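Local coordinates for cobalamin biosynthesis protein CobN (Mycobacterium tuberculosis, PDB 7C6O), which probably serves as the large, catalytic subunit of cobaltochelatase, the enzyme that inserts cobalt into the corrin ring during cobalamin biosynthesis, at residues Pro447-Ala452 and Gly491-Ala497; Leu503-Val507 and Arg537-Thr541. All blocks are in the same frame, centred on the assembly; numbering follows the deposited sequence. Where two conformers were deposited one is given.

Interaction 1 of 2, residues Pro447-Ala452 and Gly491-Ala497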
loop_
_atom_site.group_PDB
_atom_site.type_symbol
_atom_site.label_atom_id
_atom_site.label_comp_id
_atom_site.label_asym_id
_atom_site.label_seq_id
_atom_site.Cartn_x
_atom_site.Cartn_y
_atom_site.Cartn_z
ATOM N N PRO A 447 25.092 -9.715 -24.975
ATOM C CA PRO A 447 23.708 -9.598 -24.516
ATOM C C PRO A 447 22.976 -10.921 -24.665
ATOM O O PRO A 447 23.259 -11.729 -25.551
ATOM C CB PRO A 447 23.124 -8.530 -25.450
ATOM C CG PRO A 447 23.835 -8.757 -26.722
ATOM C CD PRO A 447 25.230 -9.219 -26.360
ATOM N N ILE A 448 22.027 -11.144 -23.756
ATOM C CA ILE A 448 21.257 -12.380 -23.774
ATOM C C ILE A 448 20.337 -12.383 -24.986
ATOM O O ILE A 448 19.787 -11.344 -25.377
ATOM C CB ILE A 448 20.472 -12.540 -22.461
ATOM C CG1 ILE A 448 21.434 -12.801 -21.303
ATOM C CG2 ILE A 448 19.447 -13.663 -22.561
ATOM C CD1 ILE A 448 21.877 -11.556 -20.576
ATOM N N ARG A 449 20.184 -13.552 -25.606
ATOM C CA ARG A 449 19.360 -13.707 -26.798
ATOM C C ARG A 449 18.398 -14.865 -26.581
ATOM O O ARG A 449 18.830 -15.995 -26.327
ATOM C CB ARG A 449 20.231 -13.941 -28.035
ATOM C CG ARG A 449 21.445 -13.021 -28.100
ATOM C CD ARG A 449 22.342 -13.340 -29.277
ATOM N NE ARG A 449 21.784 -12.852 -30.531
ATOM C CZ ARG A 449 22.031 -11.649 -31.038
ATOM N NH1 ARG A 449 22.833 -10.809 -30.398
ATOM N NH2 ARG A 449 21.480 -11.287 -32.186
ATOM N N VAL A 450 17.100 -14.582 -26.666
ATOM C CA VAL A 450 16.051 -15.591 -26.553
ATOM C C VAL A 450 15.495 -15.850 -27.943
ATOM O O VAL A 450 15.075 -14.913 -28.634
ATOM C CB VAL A 450 14.933 -15.144 -25.593
ATOM C CG1 VAL A 450 13.804 -16.168 -25.580
ATOM C CG2 VAL A 450 15.484 -14.937 -24.191
ATOM N N SER A 451 15.492 -17.115 -28.357
ATOM C CA SER A 451 14.998 -17.455 -29.682
ATOM C C SER A 451 13.498 -17.204 -29.767
ATOM O O SER A 451 12.756 -17.439 -28.809
ATOM C CB SER A 451 15.310 -18.915 -30.019
ATOM O OG SER A 451 14.208 -19.758 -29.743
ATOM N N ALA A 452 13.057 -16.708 -30.926
ATOM C CA ALA A 452 11.636 -16.444 -31.128
ATOM C C ALA A 452 10.806 -17.712 -30.992
ATOM O O ALA A 452 9.661 -17.657 -30.531
ATOM C CB ALA A 452 11.410 -15.809 -32.500
ATOM N N GLY A 491 14.108 -14.519 -35.752
ATOM C CA GLY A 491 14.097 -13.563 -34.665
ATOM C C GLY A 491 14.736 -14.035 -33.376
ATOM O O GLY A 491 14.629 -15.206 -32.998
ATOM N N GLU A 492 15.418 -13.114 -32.699
ATOM C CA GLU A 492 15.922 -13.322 -31.349
ATOM C C GLU A 492 15.640 -12.063 -30.547
ATOM O O GLU A 492 15.941 -10.958 -31.007
ATOM C CB GLU A 492 17.426 -13.621 -31.339
ATOM C CG GLU A 492 17.806 -15.027 -31.766
ATOM C CD GLU A 492 19.310 -15.234 -31.779
ATOM O OE1 GLU A 492 20.033 -14.307 -32.205
ATOM O OE2 GLU A 492 19.769 -16.315 -31.355
ATOM N N ILE A 493 15.060 -12.224 -29.363
ATOM C CA ILE A 493 14.816 -11.099 -28.469
ATOM C C ILE A 493 16.082 -10.860 -27.656
ATOM O O ILE A 493 16.543 -11.751 -26.933
ATOM C CB ILE A 493 13.607 -11.358 -27.557
ATOM C CG1 ILE A 493 12.355 -11.606 -28.402
ATOM C CG2 ILE A 493 13.384 -10.175 -26.627
ATOM C CD1 ILE A 493 11.127 -11.972 -27.592
ATOM N N VAL A 494 16.648 -9.662 -27.784
ATOM C CA VAL A 494 17.922 -9.325 -27.160
ATOM C C VAL A 494 17.657 -8.673 -25.810
ATOM O O VAL A 494 16.896 -7.702 -25.714
ATOM C CB VAL A 494 18.749 -8.397 -28.067
ATOM C CG1 VAL A 494 20.109 -8.122 -27.449
ATOM C CG2 VAL A 494 18.902 -9.011 -29.450
ATOM N N ILE A 495 18.294 -9.200 -24.768
ATOM C CA ILE A 495 18.078 -8.755 -23.396
ATOM C C ILE A 495 19.414 -8.301 -22.828
ATOM O O ILE A 495 20.337 -9.111 -22.673
ATOM C CB ILE A 495 17.463 -9.865 -22.529
ATOM C CG1 ILE A 495 16.112 -10.299 -23.105
ATOM C CG2 ILE A 495 17.315 -9.391 -21.090
ATOM C CD1 ILE A 495 15.653 -11.647 -22.615
ATOM N N ALA A 496 19.516 -7.012 -22.521
ATOM C CA ALA A 496 20.713 -6.475 -21.891
ATOM C C ALA A 496 20.703 -6.805 -20.405
ATOM O O ALA A 496 19.702 -6.582 -19.717
ATOM C CB ALA A 496 20.796 -4.964 -22.102
ATOM N N ALA A 497 21.816 -7.341 -19.912
ATOM C CA ALA A 497 21.934 -7.689 -18.504
ATOM C C ALA A 497 23.405 -7.867 -18.166
ATOM O O ALA A 497 24.219 -8.206 -19.030
ATOM C CB ALA A 497 21.152 -8.962 -18.162
#

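Interaction 2 of 2, residues Leu503-Val507 and Arg537-Thr541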
loop_
_atom_site.group_PDB
_atom_site.type_symbol
_atom_site.label_atom_id
_atom_site.label_comp_id
_atom_site.label_asym_id
_atom_site.label_seq_id
_atom_site.Cartn_x
_atom_site.Cartn_y
_atom_site.Cartn_z
ATOM N N LEU A 503 25.160 -14.470 -10.394
ATOM C CA LEU A 503 24.333 -13.284 -10.264
ATOM C C LEU A 503 24.055 -12.687 -11.634
ATOM O O LEU A 503 24.883 -12.764 -12.544
ATOM C CB LEU A 503 25.013 -12.230 -9.390
ATOM C CG LEU A 503 24.705 -12.178 -7.899
ATOM C CD1 LEU A 503 24.688 -13.552 -7.266
ATOM C CD2 LEU A 503 25.764 -11.337 -7.259
ATOM N N VAL A 504 22.883 -12.077 -11.770
ATOM C CA VAL A 504 22.581 -11.235 -12.917
ATOM C C VAL A 504 22.002 -9.928 -12.397
ATOM O O VAL A 504 21.104 -9.931 -11.547
ATOM C CB VAL A 504 21.622 -11.919 -13.917
ATOM C CG1 VAL A 504 20.319 -12.325 -13.254
ATOM C CG2 VAL A 504 21.352 -11.000 -15.101
ATOM N N LEU A 505 22.557 -8.816 -12.863
ATOM C CA LEU A 505 22.037 -7.488 -12.571
ATOM C C LEU A 505 21.351 -6.980 -13.829
ATOM O O LEU A 505 21.961 -6.950 -14.903
ATOM C CB LEU A 505 23.152 -6.538 -12.125
ATOM C CG LEU A 505 23.540 -6.577 -10.641
ATOM C CD1 LEU A 505 24.142 -7.922 -10.243
ATOM C CD2 LEU A 505 24.494 -5.436 -10.299
ATOM N N MET A 506 20.082 -6.603 -13.700
ATOM C CA MET A 506 19.271 -6.248 -14.852
ATOM C C MET A 506 18.471 -4.993 -14.547
ATOM O O MET A 506 17.910 -4.850 -13.458
ATOM C CB MET A 506 18.319 -7.395 -15.235
ATOM C CG MET A 506 17.449 -7.113 -16.452
ATOM S SD MET A 506 16.305 -8.460 -16.826
ATOM C CE MET A 506 17.440 -9.703 -17.427
ATOM N N VAL A 507 18.430 -4.083 -15.509
ATOM C CA VAL A 507 17.504 -2.964 -15.438
ATOM C C VAL A 507 16.122 -3.472 -15.821
ATOM O O VAL A 507 15.965 -4.175 -16.825
ATOM C CB VAL A 507 17.954 -1.819 -16.355
ATOM C CG1 VAL A 507 16.969 -0.673 -16.270
ATOM C CG2 VAL A 507 19.353 -1.358 -15.979
ATOM N N ARG A 537 10.905 -13.805 -18.214
ATOM C CA ARG A 537 10.878 -15.250 -18.407
ATOM C C ARG A 537 12.283 -15.820 -18.559
ATOM O O ARG A 537 12.511 -16.992 -18.235
ATOM C CB ARG A 537 10.005 -15.602 -19.612
ATOM C CG ARG A 537 8.508 -15.395 -19.372
ATOM C CD ARG A 537 7.971 -16.340 -18.295
ATOM N NE ARG A 537 8.151 -15.823 -16.939
ATOM C CZ ARG A 537 8.469 -16.579 -15.892
ATOM N NH1 ARG A 537 8.655 -17.884 -16.046
ATOM N NH2 ARG A 537 8.612 -16.033 -14.691
ATOM N N TRP A 538 13.241 -15.012 -19.024
ATOM C CA TRP A 538 14.613 -15.501 -19.102
ATOM C C TRP A 538 15.252 -15.604 -17.722
ATOM O O TRP A 538 16.138 -16.440 -17.512
ATOM C CB TRP A 538 15.459 -14.607 -20.009
ATOM C CG TRP A 538 16.910 -14.970 -19.940
ATOM C CD1 TRP A 538 17.533 -15.990 -20.598
ATOM C CD2 TRP A 538 17.913 -14.339 -19.134
ATOM N NE1 TRP A 538 18.865 -16.027 -20.260
ATOM C CE2 TRP A 538 19.123 -15.023 -19.364
ATOM C CE3 TRP A 538 17.905 -13.259 -18.246
ATOM C CZ2 TRP A 538 20.314 -14.662 -18.738
ATOM C CZ3 TRP A 538 19.090 -12.900 -17.628
ATOM C CH2 TRP A 538 20.277 -13.598 -17.878
ATOM N N LEU A 539 14.824 -14.766 -16.773
ATOM C CA LEU A 539 15.311 -14.893 -15.405
ATOM C C LEU A 539 14.934 -16.230 -14.784
ATOM O O LEU A 539 15.611 -16.685 -13.856
ATOM C CB LEU A 539 14.762 -13.760 -14.535
ATOM C CG LEU A 539 15.163 -12.331 -14.891
ATOM C CD1 LEU A 539 14.495 -11.340 -13.943
ATOM C CD2 LEU A 539 16.677 -12.185 -14.846
ATOM N N ASP A 540 13.877 -16.864 -15.278
ATOM C CA ASP A 540 13.349 -18.092 -14.707
ATOM C C ASP A 540 13.941 -19.297 -15.437
ATOM O O ASP A 540 14.913 -19.184 -16.189
ATOM C CB ASP A 540 11.823 -18.073 -14.790
ATOM C CG ASP A 540 11.159 -18.900 -13.703
ATOM O OD1 ASP A 540 11.818 -19.800 -13.138
ATOM O OD2 ASP A 540 9.969 -18.648 -13.424
ATOM N N THR A 541 13.378 -20.471 -15.193
ATOM C CA THR A 541 13.721 -21.651 -15.964
ATOM C C THR A 541 12.762 -21.788 -17.138
ATOM O O THR A 541 11.664 -21.226 -17.146
ATOM C CB THR A 541 13.673 -22.911 -15.096
ATOM O OG1 THR A 541 12.406 -22.989 -14.432
ATOM C CG2 THR A 541 14.788 -22.889 -14.057
#

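Interaction 1 of 2, residues Pro447-Ala452 and Gly491-Ala497
R449 and E492 meet because both side chains leave their strands with CG anti to the carbonyl carbon (chi1 -44° and -76°); the glutamate then runs on extended, whereas the arginine bends at its third torsion and turns its guanidinium edge to the carboxylate. NE of R449 gives a nearly straight hydrogen bond, 2.8 Å long, to OE1 of E492. The oxygen lies in the guanidinium plane, yet the nitrogen reaches it from above the carboxylate plane, the two flat groups being turned 56° apart. CG2 of V494 sits over one guanidinium face, toward its rim, and on the same side of the sheet CB of P447 lies alongside CG1 of V494 at 3.6 Å.

The pair rides on an antiparallel beta ladder in which strand 448-451 runs against the start of strand 492-500. I448 with I495 and V450 with I493 are the hydrogen-bonded pairs; N of I495 to O of I448 is the shortest of their bonds at 2.7 Å. R449 with V494 and S451 with E492 are the non-hydrogen-bonded pairs between. The ladder ends where N of A452 bonds to O of G491 at 3.0 Å, just as S451 N-caps helix 452-459 through the backbone N of E454.

The other face is apolar. CG2 of V450 touches CD1 of I495 at 3.7 Å, and CD1 of I448 meets CB of A497 at 3.6 Å, while W538 of helix 530-539 packs on both I448 and I495. D484, on the strand flanking E492, pairs with NH2 of R449, although the place of that nitrogen is less certain. With carboxylates nearby, the guanidinium would be expected to keep its positive charge and to offset theirs on the partly exposed face of the sheet.

Interaction 2 of 2, residues Leu503-Val507 and Arg537-Thr541
The methyl CE of M506 meets two residues of 537-541 at once, lying 3.6 Å from CZ3 of W538 and 3.7 Å from CD2 of L539. A fully extended start, with CG anti to the backbone N (chi1 -179°) and the next torsion also trans, carries the sulfur straight out from strand 503-507; the bend at the last torsion then swings the methyl toward the place where indole and leucine lie next to each other. Its approach to the indole is oblique.

V504, two residues earlier on the same face of the strand, divides its branches between the same partners. CG2 comes to the indole at its edge, near the ring plane, 3.9 Å from CZ3 and 4.0 Å from CH2 of W538, while CG1 touches CD2 of L539 at 4.0 Å. Four buried side chains thus interlock through methyl groups and the benzo edge of the indole, with no hydrogen bond across the contact.

This is a helix laid over a beta sheet: helix 530-539, which comes later in the chain than strand 503-507, packs by its C-terminal part on alternate residues of that strand, itself parallel to strand 369-373, whose A370 also touches V504 and L539. The polar edge of the indole is satisfied away from the strand, NE1 of W538 bonding to O of N545.

Packing gives way to polar chemistry further along the chain, and neither D540 nor the exposed T541 touches the strand. Here R537 grips D540 end-on, NH1 and NH2 both directed to OD2, the shorter bond, from NH1, being 3.0 Å. The other carboxylate oxygen, OD1 of D540, takes the backbone N of T541 at 2.7 Å and also forms a salt bridge with R355.

Overall arrangement
Interactions 1 and 2 both involve one mixed sheet and succeed each other along the chain, their centres about 12 Å apart. Interaction 1 joins strand to strand by backbone hydrogen bonds, and having one partly exposed face it can carry an ionic pair there. Interaction 2 joins strand to helix, is wholly buried where it touches, and relies on apolar packing alone. The elements are shared: strands 492-500 and 503-507 are antiparallel neighbours, and W538 serves both contacts. CG2 of I495 reaches CE of M506 at 3.7 Å, so the apolar face bearing I448 and I495 runs on into the packing of 503-507 with 537-541.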